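Local coordinates for protein ATP-dependent DNA helicase PIF1 (PDB 7OTJ) that couples ATP hydrolysis to 5'-3' unwinding of DNA and probably resolves G-quadruplexes to keep the nuclear and mitochondrial genomes stable, at residues A51-T56 / R102-D107; S20-G25 / L139-D144; I106-M111 / K454-T459; A72-G77 / N118-I123. All coordinates share one frame; numbering follows the deposited sequence.

Contact 1. Residues A51-T56 / R102-D107. With PO4 (phosphate ion), chain P; nucleotides of chain C.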
# COMPACT_ATOMS: atom_id res chain seq x y z
N ALA A 51 -9.68 -10.21 -9.76
CA ALA A 51 -9.27 -9.94 -8.39
C ALA A 51 -8.07 -8.99 -8.42
O ALA A 51 -6.99 -9.35 -8.89
CB ALA A 51 -8.93 -11.25 -7.69
N VAL A 52 -8.28 -7.75 -7.96
CA VAL A 52 -7.21 -6.75 -7.88
C VAL A 52 -6.62 -6.75 -6.48
O VAL A 52 -7.32 -6.48 -5.50
CB VAL A 52 -7.74 -5.35 -8.25
CG1 VAL A 52 -6.60 -4.33 -8.23
CG2 VAL A 52 -8.45 -5.36 -9.60
N THR A 53 -5.30 -6.93 -6.38
CA THR A 53 -4.65 -7.09 -5.09
C THR A 53 -3.24 -6.52 -5.14
O THR A 53 -2.64 -6.39 -6.21
CB THR A 53 -4.53 -8.54 -4.58
OG1 THR A 53 -3.69 -9.30 -5.46
CG2 THR A 53 -5.88 -9.22 -4.42
N ALA A 54 -2.74 -6.12 -3.98
CA ALA A 54 -1.37 -5.70 -3.80
C ALA A 54 -0.90 -6.16 -2.43
O ALA A 54 -1.71 -6.55 -1.57
CB ALA A 54 -1.21 -4.19 -3.97
N SER A 55 0.41 -6.13 -2.22
CA SER A 55 0.99 -6.66 -0.99
C SER A 55 0.66 -5.79 0.22
O SER A 55 0.61 -6.30 1.35
CB SER A 55 2.50 -6.80 -1.13
OG SER A 55 3.08 -5.56 -1.52
N THR A 56 0.49 -4.48 0.03
CA THR A 56 0.16 -3.58 1.13
C THR A 56 -1.16 -2.87 0.85
O THR A 56 -1.61 -2.78 -0.30
CB THR A 56 1.26 -2.55 1.37
OG1 THR A 56 1.40 -1.72 0.21
CG2 THR A 56 2.58 -3.23 1.65
N ARG A 102 -11.36 -15.21 -12.08
CA ARG A 102 -10.69 -15.70 -13.28
C ARG A 102 -9.26 -15.21 -13.41
O ARG A 102 -8.42 -15.95 -13.92
CB ARG A 102 -11.46 -15.27 -14.53
CG ARG A 102 -12.88 -15.80 -14.59
CD ARG A 102 -12.90 -17.32 -14.64
NE ARG A 102 -12.20 -17.84 -15.81
CZ ARG A 102 -12.73 -17.95 -17.02
NH1 ARG A 102 -13.99 -17.61 -17.25
NH2 ARG A 102 -11.98 -18.40 -18.02
N VAL A 103 -8.97 -13.99 -12.98
CA VAL A 103 -7.63 -13.43 -13.03
C VAL A 103 -7.29 -12.90 -11.64
O VAL A 103 -8.11 -12.23 -11.01
CB VAL A 103 -7.52 -12.30 -14.07
CG1 VAL A 103 -6.10 -11.71 -14.11
CG2 VAL A 103 -7.95 -12.78 -15.44
N LEU A 104 -6.07 -13.17 -11.18
CA LEU A 104 -5.58 -12.66 -9.91
C LEU A 104 -4.40 -11.75 -10.20
O LEU A 104 -3.35 -12.21 -10.65
CB LEU A 104 -5.19 -13.78 -8.95
CG LEU A 104 -4.57 -13.35 -7.62
CD1 LEU A 104 -5.45 -12.36 -6.89
CD2 LEU A 104 -4.31 -14.56 -6.75
N ILE A 105 -4.59 -10.46 -9.95
CA ILE A 105 -3.55 -9.45 -10.11
C ILE A 105 -2.93 -9.20 -8.74
O ILE A 105 -3.64 -8.99 -7.76
CB ILE A 105 -4.14 -8.15 -10.70
CG1 ILE A 105 -4.60 -8.38 -12.14
CG2 ILE A 105 -3.13 -7.01 -10.59
CD1 ILE A 105 -5.38 -7.23 -12.73
N ILE A 106 -1.60 -9.21 -8.68
CA ILE A 106 -0.87 -8.92 -7.45
C ILE A 106 0.16 -7.85 -7.77
O ILE A 106 1.20 -8.15 -8.37
CB ILE A 106 -0.20 -10.16 -6.85
CG1 ILE A 106 -1.17 -11.33 -6.78
CG2 ILE A 106 0.36 -9.82 -5.47
CD1 ILE A 106 -0.53 -12.60 -6.26
N ASP A 107 -0.11 -6.61 -7.39
CA ASP A 107 0.88 -5.56 -7.53
C ASP A 107 1.82 -5.58 -6.33
O ASP A 107 1.51 -6.15 -5.28
CB ASP A 107 0.20 -4.19 -7.68
CG ASP A 107 1.09 -3.15 -8.40
OD1 ASP A 107 2.30 -3.39 -8.56
OD2 ASP A 107 0.56 -2.09 -8.80
P PO4 P . -8.50 -17.19 -18.42
O1 PO4 P . -9.36 -17.96 -19.39
O2 PO4 P . -7.05 -17.56 -18.64
O3 PO4 P . -8.88 -17.52 -16.99
O4 PO4 P . -8.68 -15.71 -18.64
P DT C 4 -0.14 -3.22 5.68
OP1 DT C 4 -0.90 -2.59 4.57
OP2 DT C 4 -0.13 -2.62 7.03
O5' DT C 4 -0.66 -4.73 5.78
C5' DT C 4 -0.80 -5.49 4.59
C4' DT C 4 -1.09 -6.95 4.90
O4' DT C 4 0.07 -7.57 5.48
C3' DT C 4 -2.20 -7.18 5.90
O3' DT C 4 -3.44 -7.14 5.23
C2' DT C 4 -1.87 -8.59 6.39
C1' DT C 4 -0.34 -8.60 6.36
N1 DT C 4 0.30 -8.40 7.71
C2 DT C 4 0.97 -9.45 8.29
O2 DT C 4 1.07 -10.54 7.76
N3 DT C 4 1.52 -9.18 9.51
C4 DT C 4 1.47 -7.99 10.20
O4 DT C 4 1.99 -7.85 11.30
C5 DT C 4 0.76 -6.92 9.55
C7 DT C 4 0.64 -5.58 10.21
C6 DT C 4 0.21 -7.17 8.34
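A51 and L104, V52 and I105, T53 and I106, and A54 and D107 face each other as register pairs of two neighbouring parallel strands in the central sheet of the ATPase domain. A51 N donates to V103 O, I105 N to A51 O and D107 N to T53 O, each at 2.8 Å and close to straight. Where the first strand runs out, S55 N makes a longer bond of 3.3 Å to D107 O, bent to 137° at the hydrogen, while S55 OG bonds to E108 O. On the other edge of strand 50-54, V52 and A54 form backbone bonds with I66 of strand 66-67; L104 O and I106 O probably accept V140 N and C142 N.

The T53 side chain, with OG1 lying between the backbone N and the carbonyl carbon (chi1 64°), directs its hydroxyl at I105 O; the modelled separation is too short to be trusted, so the strength of this bond is doubtful. On the same face A51 CB rests on L104 CD1 at 3.7 Å, and F71 of helix 68-72 packs against A51, T53 and L104. V52, I105 and D107 project to the other face, against helix 31-45.

D107 is the aspartate of the Walker B motif (motif II), about 4 Å from the magnesium ion. Three straight bonds thus fix the register up to D107 and the last is longer, leaving a carboxylate held by S32 OG of the Walker A loop, on OD2, and E108 N, on OD1, at the nucleotide site.

Contact 2. Residues S20-G25 / L139-D144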
# COMPACT_ATOMS: atom_id res chain seq x y z
N SER A 20 -0.57 -16.55 -17.86
CA SER A 20 -0.14 -16.17 -16.53
C SER A 20 1.29 -15.67 -16.60
O SER A 20 2.18 -16.36 -17.12
CB SER A 20 -0.26 -17.35 -15.56
OG SER A 20 -1.61 -17.58 -15.22
N LEU A 21 1.53 -14.46 -16.10
CA LEU A 21 2.83 -13.86 -16.29
C LEU A 21 3.17 -12.90 -15.16
O LEU A 21 2.30 -12.48 -14.39
CB LEU A 21 2.91 -13.13 -17.64
CG LEU A 21 1.92 -12.00 -17.98
CD1 LEU A 21 2.31 -10.67 -17.30
CD2 LEU A 21 1.87 -11.83 -19.49
N PHE A 22 4.45 -12.57 -15.09
CA PHE A 22 4.99 -11.55 -14.21
C PHE A 22 5.68 -10.51 -15.07
O PHE A 22 6.50 -10.85 -15.93
CB PHE A 22 5.97 -12.18 -13.21
CG PHE A 22 6.93 -11.21 -12.57
CD1 PHE A 22 6.47 -10.19 -11.75
CD2 PHE A 22 8.29 -11.35 -12.75
CE1 PHE A 22 7.36 -9.32 -11.14
CE2 PHE A 22 9.18 -10.49 -12.15
CZ PHE A 22 8.72 -9.48 -11.34
N TYR A 23 5.32 -9.24 -14.90
CA TYR A 23 6.01 -8.19 -15.62
C TYR A 23 6.63 -7.22 -14.63
O TYR A 23 6.05 -6.91 -13.58
CB TYR A 23 5.09 -7.48 -16.62
CG TYR A 23 4.01 -6.59 -16.08
CD1 TYR A 23 4.22 -5.22 -15.96
CD2 TYR A 23 2.76 -7.10 -15.74
CE1 TYR A 23 3.22 -4.39 -15.49
CE2 TYR A 23 1.76 -6.27 -15.26
CZ TYR A 23 1.99 -4.91 -15.14
OH TYR A 23 1.00 -4.08 -14.67
N THR A 24 7.86 -6.81 -14.93
CA THR A 24 8.68 -6.07 -13.98
C THR A 24 9.33 -4.85 -14.63
O THR A 24 9.09 -4.54 -15.80
CB THR A 24 9.74 -7.00 -13.39
OG1 THR A 24 10.28 -6.42 -12.19
CG2 THR A 24 10.85 -7.28 -14.39
N GLY A 25 10.17 -4.16 -13.87
CA GLY A 25 10.84 -2.96 -14.32
C GLY A 25 11.15 -2.08 -13.13
O GLY A 25 10.58 -2.21 -12.05
N LEU A 139 -2.70 -15.82 -13.22
CA LEU A 139 -1.91 -15.04 -12.28
C LEU A 139 -1.19 -13.93 -13.04
O LEU A 139 -0.50 -14.20 -14.03
CB LEU A 139 -0.92 -15.93 -11.54
CG LEU A 139 -0.03 -15.27 -10.49
CD1 LEU A 139 -0.89 -14.68 -9.38
CD2 LEU A 139 0.93 -16.30 -9.93
N VAL A 140 -1.36 -12.69 -12.58
CA VAL A 140 -0.68 -11.53 -13.15
C VAL A 140 0.09 -10.87 -12.02
O VAL A 140 -0.48 -10.12 -11.22
CB VAL A 140 -1.66 -10.54 -13.80
CG1 VAL A 140 -0.90 -9.30 -14.31
CG2 VAL A 140 -2.46 -11.20 -14.93
N ALA A 141 1.38 -11.17 -11.92
CA ALA A 141 2.24 -10.58 -10.91
C ALA A 141 2.93 -9.35 -11.46
O ALA A 141 3.40 -9.34 -12.60
CB ALA A 141 3.28 -11.59 -10.42
N CYS A 142 3.04 -8.32 -10.63
CA CYS A 142 3.57 -7.03 -11.06
C CYS A 142 4.38 -6.43 -9.93
O CYS A 142 3.89 -6.31 -8.80
CB CYS A 142 2.43 -6.09 -11.47
SG CYS A 142 2.93 -4.41 -11.84
N GLY A 143 5.62 -6.05 -10.21
CA GLY A 143 6.44 -5.42 -9.20
C GLY A 143 7.91 -5.44 -9.57
O GLY A 143 8.27 -5.60 -10.74
N ASP A 144 8.75 -5.28 -8.54
CA ASP A 144 10.18 -5.09 -8.73
C ASP A 144 10.87 -5.70 -7.52
O ASP A 144 10.72 -5.19 -6.40
CB ASP A 144 10.51 -3.60 -8.87
CG ASP A 144 12.00 -3.34 -9.08
OD1 ASP A 144 12.76 -4.30 -9.36
OD2 ASP A 144 12.42 -2.16 -8.96
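F22 and A141 form the apolar contact on one face of this parallel strand pair, with F22 CD1 3.7 Å from A141 CB. F22 CG is anti to the backbone N (chi1 161°), and the edge of the ring is turned to A141 O and to the amides of C142 and G143; W176 meets the same ring edge-to-face. On the other face the Y23 ring lies against C142. C142 CB sits over that ring, 4.2 Å from its centroid in a CH-pi contact, while SG approaches obliquely at 4.0 Å from the centroid. V140 CG1 reaches the ring edge, 4.1 Å from Y23 CE2, and helices 6-16 and 31-45 enclose the tyrosine, whose OH bonds to K31 O.

Outside these clusters runs the backbone ladder. L21 N bonds to L139 O, A141 N to L21 O and Y23 N to A141 O, whereas G143 N to Y23 O is a weak bond of 3.5 Å. Hydroxyls close both ends: S20 OG accepts L139 N at 2.9 Å, and T24 OG1 donates to an in-plane lone pair of G143 O at 2.6 Å, with Y509 OH as a second partner.

G25, whose O takes a bond from K31 NZ, begins the Walker A sequence, and D144 OD2 forms a salt bridge with R206 and a hydrogen bond with Q147. The chemistry implies two strands paired by regular bonds as far as Y23 and A141, then more loosely, with the T24 hydroxyl bonding to G143 O where the ladder weakens beside the phosphate-binding loop.

Contact 3. Residues I106-M111 / K454-T459. With ALF (tetrafluoroaluminate ion), chain F.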
# COMPACT_ATOMS: atom_id res chain seq x y z
N ILE A 106 -1.60 -9.21 -8.68
CA ILE A 106 -0.87 -8.92 -7.45
C ILE A 106 0.16 -7.85 -7.77
O ILE A 106 1.20 -8.15 -8.37
CB ILE A 106 -0.20 -10.16 -6.85
CG1 ILE A 106 -1.17 -11.33 -6.78
CG2 ILE A 106 0.36 -9.82 -5.47
CD1 ILE A 106 -0.53 -12.60 -6.26
N ASP A 107 -0.11 -6.61 -7.39
CA ASP A 107 0.88 -5.56 -7.53
C ASP A 107 1.82 -5.58 -6.33
O ASP A 107 1.51 -6.15 -5.28
CB ASP A 107 0.20 -4.19 -7.68
CG ASP A 107 1.09 -3.15 -8.40
OD1 ASP A 107 2.30 -3.39 -8.56
OD2 ASP A 107 0.56 -2.09 -8.80
N GLU A 108 2.99 -4.98 -6.51
CA GLU A 108 4.05 -4.97 -5.50
C GLU A 108 4.34 -6.39 -5.00
O GLU A 108 4.31 -6.68 -3.81
CB GLU A 108 3.69 -4.03 -4.35
CG GLU A 108 3.54 -2.58 -4.76
CD GLU A 108 4.85 -1.94 -5.23
OE1 GLU A 108 4.82 -0.77 -5.66
OE2 GLU A 108 5.91 -2.61 -5.17
N ILE A 109 4.64 -7.26 -5.96
CA ILE A 109 4.87 -8.67 -5.67
C ILE A 109 6.10 -8.88 -4.80
O ILE A 109 6.24 -9.94 -4.18
CB ILE A 109 4.98 -9.43 -7.01
CG1 ILE A 109 4.88 -10.94 -6.80
CG2 ILE A 109 6.26 -9.05 -7.72
CD1 ILE A 109 3.53 -11.40 -6.31
N SER A 110 6.99 -7.88 -4.72
CA SER A 110 8.26 -8.09 -4.01
C SER A 110 8.04 -8.37 -2.54
O SER A 110 8.80 -9.14 -1.94
CB SER A 110 9.18 -6.87 -4.19
OG SER A 110 8.75 -5.75 -3.43
N MET A 111 6.99 -7.80 -1.95
CA MET A 111 6.69 -7.96 -0.53
C MET A 111 5.79 -9.16 -0.25
O MET A 111 5.37 -9.34 0.90
CB MET A 111 6.06 -6.68 0.03
CG MET A 111 7.08 -5.57 0.35
SD MET A 111 6.41 -4.03 1.04
CE MET A 111 5.61 -3.32 -0.38
N LYS A 454 5.22 1.68 3.34
CA LYS A 454 3.92 2.08 2.82
C LYS A 454 4.03 3.09 1.69
O LYS A 454 3.05 3.30 0.96
CB LYS A 454 3.05 2.65 3.95
CG LYS A 454 2.56 1.60 4.96
CD LYS A 454 1.71 2.21 6.09
CE LYS A 454 0.57 3.08 5.54
NZ LYS A 454 -0.18 3.81 6.61
N SER A 455 5.19 3.71 1.50
CA SER A 455 5.37 4.58 0.34
C SER A 455 5.56 3.79 -0.94
O SER A 455 5.31 4.33 -2.02
CB SER A 455 6.57 5.50 0.52
OG SER A 455 7.79 4.77 0.46
N GLN A 456 5.98 2.53 -0.86
CA GLN A 456 6.28 1.76 -2.06
C GLN A 456 5.05 1.67 -2.95
O GLN A 456 4.02 1.12 -2.55
CB GLN A 456 6.81 0.38 -1.70
CG GLN A 456 7.25 -0.42 -2.92
CD GLN A 456 8.01 -1.68 -2.56
OE1 GLN A 456 8.90 -1.67 -1.71
NE2 GLN A 456 7.67 -2.78 -3.22
N GLY A 457 5.16 2.24 -4.15
CA GLY A 457 4.07 2.37 -5.09
C GLY A 457 3.60 3.80 -5.29
O GLY A 457 2.94 4.09 -6.30
N GLN A 458 3.91 4.69 -4.36
CA GLN A 458 3.45 6.07 -4.44
C GLN A 458 4.42 6.91 -5.26
O GLN A 458 5.62 6.61 -5.37
CB GLN A 458 3.28 6.67 -3.04
CG GLN A 458 2.23 5.96 -2.19
CD GLN A 458 0.84 6.05 -2.78
OE1 GLN A 458 0.44 7.08 -3.33
NE2 GLN A 458 0.08 4.95 -2.68
N THR A 459 3.89 7.98 -5.84
CA THR A 459 4.67 9.02 -6.50
C THR A 459 4.52 10.30 -5.68
O THR A 459 3.40 10.71 -5.36
CB THR A 459 4.20 9.24 -7.93
OG1 THR A 459 4.50 8.08 -8.72
CG2 THR A 459 4.88 10.44 -8.54
AL ALF F . 6.82 1.69 -8.20
F1 ALF F . 5.44 0.59 -8.03
F2 ALF F . 8.20 2.82 -8.36
F3 ALF F . 7.70 0.39 -9.03
F4 ALF F . 5.92 3.04 -7.43
O HOH W 1 7.35 0.67 -6.06
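Q456 extends its side chain from the turn after helix 452-455 to lie obliquely across E108, their amide and carboxylate planes 62° apart. CG of Q456 is anti to the backbone N (chi1 -175°) and the chain runs on extended; NE2 lies 2.6 Å from E108 OE2 in a nearly straight hydrogen bond. The oxygen lies in the plane of the amide, whereas the amide nitrogen comes to the carboxylate from above its plane. NE2 also donates to S110 OG at 3.2 Å, again in the amide plane, and that hydroxyl bonds to L148 O. Q456 OE1 takes the backbone amide of L148. M111 meets the glutamine tip to tip, its CE 3.5 Å from NE2.

E108 follows the Walker B aspartate in motif II of this superfamily 1 helicase, and the segment K454-T459 holds the KSQG sequence of motif V, brought in from the second RecA-like domain. Both line the pocket of tetrafluoroaluminate, a mimic of the transferring phosphate beside ADP. The other carboxylate oxygen, E108 OE1, points to the ion, 2.8 Å from F1, and lies 2.9 Å from the water that binds the aluminium at 2.4 Å. G457, at positive phi in a type II turn, brings its CA to 3.1 Å from F4 and 3.3 Å from E108 OE1.

Contact 4. Residues A72-G77 / N118-I123. With nucleotides of chain C.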
# COMPACT_ATOMS: atom_id res chain seq x y z
N ALA A 72 -7.96 -13.24 0.15
CA ALA A 72 -7.96 -14.68 0.37
C ALA A 72 -9.02 -15.09 1.39
O ALA A 72 -9.67 -16.13 1.23
CB ALA A 72 -6.58 -15.14 0.83
N GLY A 73 -9.22 -14.28 2.43
CA GLY A 73 -9.97 -14.73 3.58
C GLY A 73 -9.12 -15.36 4.65
O GLY A 73 -9.67 -15.96 5.58
N PHE A 74 -7.80 -15.19 4.57
CA PHE A 74 -6.86 -15.87 5.45
C PHE A 74 -6.89 -15.32 6.86
O PHE A 74 -6.51 -16.02 7.80
CB PHE A 74 -5.43 -15.64 4.95
CG PHE A 74 -4.98 -16.59 3.93
CD1 PHE A 74 -5.70 -17.72 3.65
CD2 PHE A 74 -3.79 -16.36 3.25
CE1 PHE A 74 -5.27 -18.60 2.70
CE2 PHE A 74 -3.35 -17.23 2.31
CZ PHE A 74 -4.09 -18.35 2.03
N GLY A 75 -7.26 -14.06 7.01
CA GLY A 75 -6.79 -13.33 8.16
C GLY A 75 -5.33 -13.11 7.86
O GLY A 75 -4.99 -12.56 6.80
N LEU A 76 -4.44 -13.65 8.69
CA LEU A 76 -3.01 -13.56 8.42
C LEU A 76 -2.47 -14.77 7.68
O LEU A 76 -1.34 -14.72 7.20
CB LEU A 76 -2.24 -13.38 9.74
CG LEU A 76 -2.47 -12.05 10.47
CD1 LEU A 76 -1.65 -11.98 11.74
CD2 LEU A 76 -2.17 -10.87 9.56
N GLY A 77 -3.26 -15.84 7.56
CA GLY A 77 -2.84 -17.02 6.84
C GLY A 77 -1.65 -17.73 7.44
O GLY A 77 -0.75 -18.15 6.70
N ASN A 118 2.58 -20.15 -1.90
CA ASN A 118 2.37 -21.59 -1.99
C ASN A 118 1.06 -22.01 -1.32
O ASN A 118 0.36 -22.90 -1.82
CB ASN A 118 3.55 -22.34 -1.37
CG ASN A 118 4.76 -22.40 -2.29
OD1 ASN A 118 4.63 -22.28 -3.50
ND2 ASN A 118 5.94 -22.60 -1.71
N LYS A 119 0.71 -21.37 -0.20
CA LYS A 119 -0.59 -21.62 0.42
C LYS A 119 -1.72 -21.17 -0.49
O LYS A 119 -2.69 -21.90 -0.70
CB LYS A 119 -0.68 -20.92 1.77
CG LYS A 119 0.32 -21.42 2.82
CD LYS A 119 0.13 -20.69 4.14
CE LYS A 119 0.88 -21.39 5.26
NZ LYS A 119 0.66 -20.72 6.57
N LEU A 120 -1.60 -19.96 -1.04
CA LEU A 120 -2.62 -19.48 -1.97
C LEU A 120 -2.79 -20.43 -3.14
O LEU A 120 -3.91 -20.67 -3.59
CB LEU A 120 -2.26 -18.08 -2.46
CG LEU A 120 -2.37 -16.97 -1.41
CD1 LEU A 120 -1.69 -15.69 -1.89
CD2 LEU A 120 -3.83 -16.72 -1.07
N ASN A 121 -1.68 -20.99 -3.63
CA ASN A 121 -1.75 -21.94 -4.74
C ASN A 121 -2.56 -23.17 -4.35
O ASN A 121 -3.49 -23.56 -5.07
CB ASN A 121 -0.33 -22.32 -5.17
CG ASN A 121 -0.32 -23.08 -6.49
OD1 ASN A 121 -1.28 -23.03 -7.26
ND2 ASN A 121 0.78 -23.78 -6.76
N GLU A 122 -2.22 -23.79 -3.22
CA GLU A 122 -2.93 -24.98 -2.76
C GLU A 122 -4.39 -24.68 -2.47
O GLU A 122 -5.27 -25.51 -2.74
CB GLU A 122 -2.25 -25.56 -1.52
CG GLU A 122 -0.80 -26.01 -1.76
CD GLU A 122 -0.20 -26.76 -0.58
OE1 GLU A 122 1.03 -26.98 -0.59
OE2 GLU A 122 -0.94 -27.13 0.36
N ILE A 123 -4.68 -23.49 -1.93
CA ILE A 123 -6.05 -23.15 -1.60
C ILE A 123 -6.86 -22.94 -2.87
O ILE A 123 -8.02 -23.38 -2.96
CB ILE A 123 -6.09 -21.91 -0.68
CG1 ILE A 123 -5.96 -22.33 0.78
CG2 ILE A 123 -7.37 -21.12 -0.88
CD1 ILE A 123 -4.83 -21.69 1.52
P DT C 5 -4.75 -6.58 5.96
OP1 DT C 5 -5.79 -6.53 4.91
OP2 DT C 5 -4.41 -5.36 6.73
O5' DT C 5 -5.17 -7.77 6.95
C5' DT C 5 -5.72 -8.97 6.42
C4' DT C 5 -6.94 -9.41 7.21
O4' DT C 5 -6.51 -9.92 8.50
C3' DT C 5 -7.96 -8.32 7.50
O3' DT C 5 -9.29 -8.84 7.41
C2' DT C 5 -7.62 -7.88 8.93
C1' DT C 5 -7.07 -9.15 9.55
N1 DT C 5 -5.99 -8.91 10.54
C2 DT C 5 -6.12 -9.42 11.82
O2 DT C 5 -7.09 -10.05 12.19
N3 DT C 5 -5.07 -9.14 12.65
C4 DT C 5 -3.92 -8.44 12.34
O4 DT C 5 -3.03 -8.24 13.16
C5 DT C 5 -3.85 -7.94 10.99
C7 DT C 5 -2.65 -7.16 10.54
C6 DT C 5 -4.87 -8.21 10.17
P DT C 4 -0.14 -3.22 5.68
OP1 DT C 4 -0.90 -2.59 4.57
OP2 DT C 4 -0.13 -2.62 7.03
O5' DT C 4 -0.66 -4.73 5.78
C5' DT C 4 -0.80 -5.49 4.59
C4' DT C 4 -1.09 -6.95 4.90
O4' DT C 4 0.07 -7.57 5.48
C3' DT C 4 -2.20 -7.18 5.90
O3' DT C 4 -3.44 -7.14 5.23
C2' DT C 4 -1.87 -8.59 6.39
C1' DT C 4 -0.34 -8.60 6.36
N1 DT C 4 0.30 -8.40 7.71
C2 DT C 4 0.97 -9.45 8.29
O2 DT C 4 1.07 -10.54 7.76
N3 DT C 4 1.52 -9.18 9.51
C4 DT C 4 1.47 -7.99 10.20
O4 DT C 4 1.99 -7.85 11.30
C5 DT C 4 0.76 -6.92 9.55
C7 DT C 4 0.64 -5.58 10.21
C6 DT C 4 0.21 -7.17 8.34
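A type II' beta turn from F74 to G77, on the loop after helix 68-72, carries F74 and G77 against K119, L120 and I123 of helix 114-128 in the ATPase domain. The F74 ring is the centre of the apolar contact. Its far end reaches I123 tip to tip, with I123 CD1 at the ring edge, 3.3 Å from CE1. L120 lies obliquely across it, CD2 3.5 Å from F74 CE2, and the same methyl stands 3.7 Å from A72 CB. A72 CB in turn sits over the centre of the F74 ring, 3.7 Å above its plane, so the last residue of helix 68-72 covers one face. W98 of helix 92-100 packs on L120 and I123, and I88 of helix 81-90 on F74.

K119, its chain extended beyond CG, runs out from the helix to place NZ 2.9 Å from G77 O, the donor tilted 33° from the carbonyl plane; NZ bonds to G79 O as well. G77 has positive phi and lies close against the F74 ring.

The turn's other side faces single-stranded DNA of chain C: G75 CA lies 3.4 Å from O4' of DT5, and L76 CD2 is 3.7 Å from C2 of DT4. The chemistry combines an apolar cluster around one ring with a lysine amino group bridging two loop carbonyls, consistent with a turn backed by the helix while its outer residues meet the DNA.

Overall arrangement
Starting from the N terminus, residues 20-25 open a loop of 113 residues that contact 2 closes at 139-144. Contacts 1 and 4 both fall inside it and cross each other: 51-56 comes before 72-77, and 102-107 before 118-123. Contact 1 lies beside contact 2 in the same parallel sheet, because strands 103-107 and 138-143 are neighbours, while contact 4 joins the DNA-facing turn to helix 114-128 away from the nucleotide. Contact 3 shares I106 and D107 with contact 1, then spans over 340 residues to 454-459, crossing contacts 2 and 4 and tying the sheet to the second RecA-like domain across the ATP site.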